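Local atomic coordinates of peptide synthase (Silicibacter pomeroyi DSS-3, PDB entry 2QTP), a protein that is of unknown function but, as a DUF1185 family member with a variant of the Bacillus chorismate mutase fold, may take part in amino-acid metabolism. Residues Ile150-Asn155 / Met164-Val169. Residues are numbered along the deposited sequence; the frame is centred on the assembly and turned at random.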
loop_
_atom_site.group_PDB
_atom_site.type_symbol
_atom_site.label_atom_id
_atom_site.label_comp_id
_atom_site.label_asym_id
_atom_site.label_seq_id
_atom_site.Cartn_x
_atom_site.Cartn_y
_atom_site.Cartn_z
ATOM N N ILE A 150 8.741 -1.446 -3.677
ATOM C CA ILE A 150 9.048 -0.147 -3.123
ATOM C C ILE A 150 8.783 -0.209 -1.620
ATOM O O ILE A 150 7.800 -0.802 -1.177
ATOM C CB ILE A 150 8.275 1.003 -3.863
ATOM C CG1 ILE A 150 8.586 2.383 -3.218
ATOM C CG2 ILE A 150 6.755 0.701 -3.928
ATOM C CD1 ILE A 150 8.365 3.638 -4.171
ATOM N N GLU A 151 9.677 0.372 -0.840
ATOM C CA GLU A 151 9.555 0.395 0.604
ATOM C C GLU A 151 8.835 1.625 1.045
ATOM O O GLU A 151 9.065 2.723 0.523
ATOM C CB GLU A 151 10.931 0.319 1.237
ATOM C CG GLU A 151 11.585 -1.004 0.930
ATOM C CD GLU A 151 12.934 -1.206 1.563
ATOM O OE1 GLU A 151 13.448 -0.293 2.176
ATOM O OE2 GLU A 151 13.496 -2.303 1.459
ATOM N N VAL A 152 7.955 1.464 2.020
ATOM C CA VAL A 152 7.280 2.594 2.626
ATOM C C VAL A 152 7.340 2.464 4.131
ATOM O O VAL A 152 7.415 1.360 4.676
ATOM C CB VAL A 152 5.774 2.716 2.199
ATOM C CG1 VAL A 152 5.638 2.756 0.715
ATOM C CG2 VAL A 152 4.936 1.578 2.722
ATOM N N ARG A 153 7.358 3.610 4.804
ATOM C CA ARG A 153 7.186 3.637 6.249
ATOM C C ARG A 153 6.618 4.939 6.685
ATOM O O ARG A 153 6.672 5.891 5.953
ATOM C CB ARG A 153 8.454 3.323 7.010
ATOM C CG ARG A 153 9.533 4.309 6.920
ATOM C CD ARG A 153 10.445 4.163 8.170
ATOM N NE ARG A 153 10.764 5.506 8.521
ATOM C CZ ARG A 153 10.802 6.014 9.730
ATOM N NH1 ARG A 153 10.618 5.309 10.830
ATOM N NH2 ARG A 153 11.085 7.286 9.811
ATOM N N LEU A 154 6.012 4.961 7.856
ATOM C CA LEU A 154 5.587 6.208 8.477
ATOM C C LEU A 154 6.073 6.100 9.927
ATOM O O LEU A 154 5.850 5.056 10.578
ATOM C CB LEU A 154 4.072 6.349 8.409
ATOM C CG LEU A 154 3.461 6.628 7.041
ATOM C CD1 LEU A 154 1.918 6.479 7.105
ATOM C CD2 LEU A 154 3.884 8.000 6.526
ATOM N N ASN A 155 6.701 7.171 10.425
ATOM C CA ASN A 155 7.308 7.180 11.740
ATOM C C ASN A 155 6.340 6.784 12.847
ATOM O O ASN A 155 6.741 6.155 13.814
ATOM C CB ASN A 155 7.979 8.549 12.061
ATOM C CG ASN A 155 6.962 9.644 12.398
ATOM O OD1 ASN A 155 6.050 9.925 11.607
ATOM N ND2 ASN A 155 7.089 10.238 13.598
HETATM N N MSE A 164 -1.935 -0.137 8.284
HETATM C CA MSE A 164 -1.293 0.717 7.286
HETATM C C MSE A 164 -1.421 -0.042 5.959
HETATM O O MSE A 164 -0.917 -1.151 5.809
HETATM C CB MSE A 164 0.176 0.997 7.654
HETATM C CG MSE A 164 0.826 2.025 6.816
HETATM SE SE MSE A 164 2.602 2.502 7.250
HETATM C CE MSE A 164 3.561 0.845 6.704
ATOM N N VAL A 165 -2.167 0.527 5.028
ATOM C CA VAL A 165 -2.450 -0.113 3.741
ATOM C C VAL A 165 -1.763 0.697 2.624
ATOM O O VAL A 165 -1.831 1.891 2.639
ATOM C CB VAL A 165 -3.981 -0.100 3.512
ATOM C CG1 VAL A 165 -4.344 -0.874 2.237
ATOM C CG2 VAL A 165 -4.704 -0.645 4.778
ATOM N N ALA A 166 -1.154 0.030 1.655
ATOM C CA ALA A 166 -0.439 0.655 0.566
ATOM C C ALA A 166 -0.807 0.075 -0.804
ATOM O O ALA A 166 -1.029 -1.131 -0.956
ATOM C CB ALA A 166 1.102 0.520 0.791
ATOM N N VAL A 167 -0.874 0.966 -1.799
ATOM C CA VAL A 167 -1.005 0.607 -3.218
ATOM C C VAL A 167 0.132 1.305 -3.984
ATOM O O VAL A 167 0.397 2.505 -3.777
ATOM C CB VAL A 167 -2.375 1.031 -3.776
ATOM C CG1 VAL A 167 -2.412 0.894 -5.295
ATOM C CG2 VAL A 167 -3.538 0.226 -3.060
ATOM N N ALA A 168 0.812 0.562 -4.855
ATOM C CA ALA A 168 1.923 1.091 -5.641
ATOM C C ALA A 168 1.663 0.845 -7.122
ATOM O O ALA A 168 0.979 -0.117 -7.482
ATOM C CB ALA A 168 3.223 0.423 -5.225
ATOM N N VAL A 169 2.212 1.732 -7.950
ATOM C CA VAL A 169 2.129 1.704 -9.399
ATOM C C VAL A 169 3.482 2.204 -9.930
ATOM O O VAL A 169 4.127 3.040 -9.292
ATOM C CB VAL A 169 0.977 2.637 -9.916
ATOM C CG1 VAL A 169 0.826 2.526 -11.418
ATOM C CG2 VAL A 169 -0.366 2.282 -9.246
#
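I150 meets A168 where two beta layers lie face to face: CG2 of I150 comes within 3.8 Å of CB of A168. Strand 150-152 runs roughly antiparallel to strand 164-169, at 149°, with their axes 9.4 Å apart, too far for backbone pairing, so apolar side chains carry the contact. A166 and A168 present short side chains against V152 and I150, whose backbones lie nearer. I150 extends CG1 anti to its own N (chi1 178°), which leaves CG2 as the methyl that settles against the alanine. Two residues on, V152 sits more loosely between two partners, its CG2 lying 4.4 Å from CB of A166 and 4.3 Å from CE of M164. M164, a selenomethionine, spans the widening gap: extended as far as SE, it bends at chi3 (70°), turning CE toward the valine while SE meets CD1 of L154 at 4.0 Å. This end is looser, for L154 is partly exposed; E151 and R153, both exposed, lie on the side turned from strand 164-169, where NH1 of R153 gives a hydrogen bond to O of G128. Strand 131-135 flanks the seam, with L131, V133 and L135 touching M164, A166 and A168, while V31, V33 and V35 of strand 21-37 pack beside it. V165, V167 and V169 touch helix 49-70, so the mixed sheet holding strand 162-171 lies between that helix and the two-stranded sheet of 131-135 and 148-152.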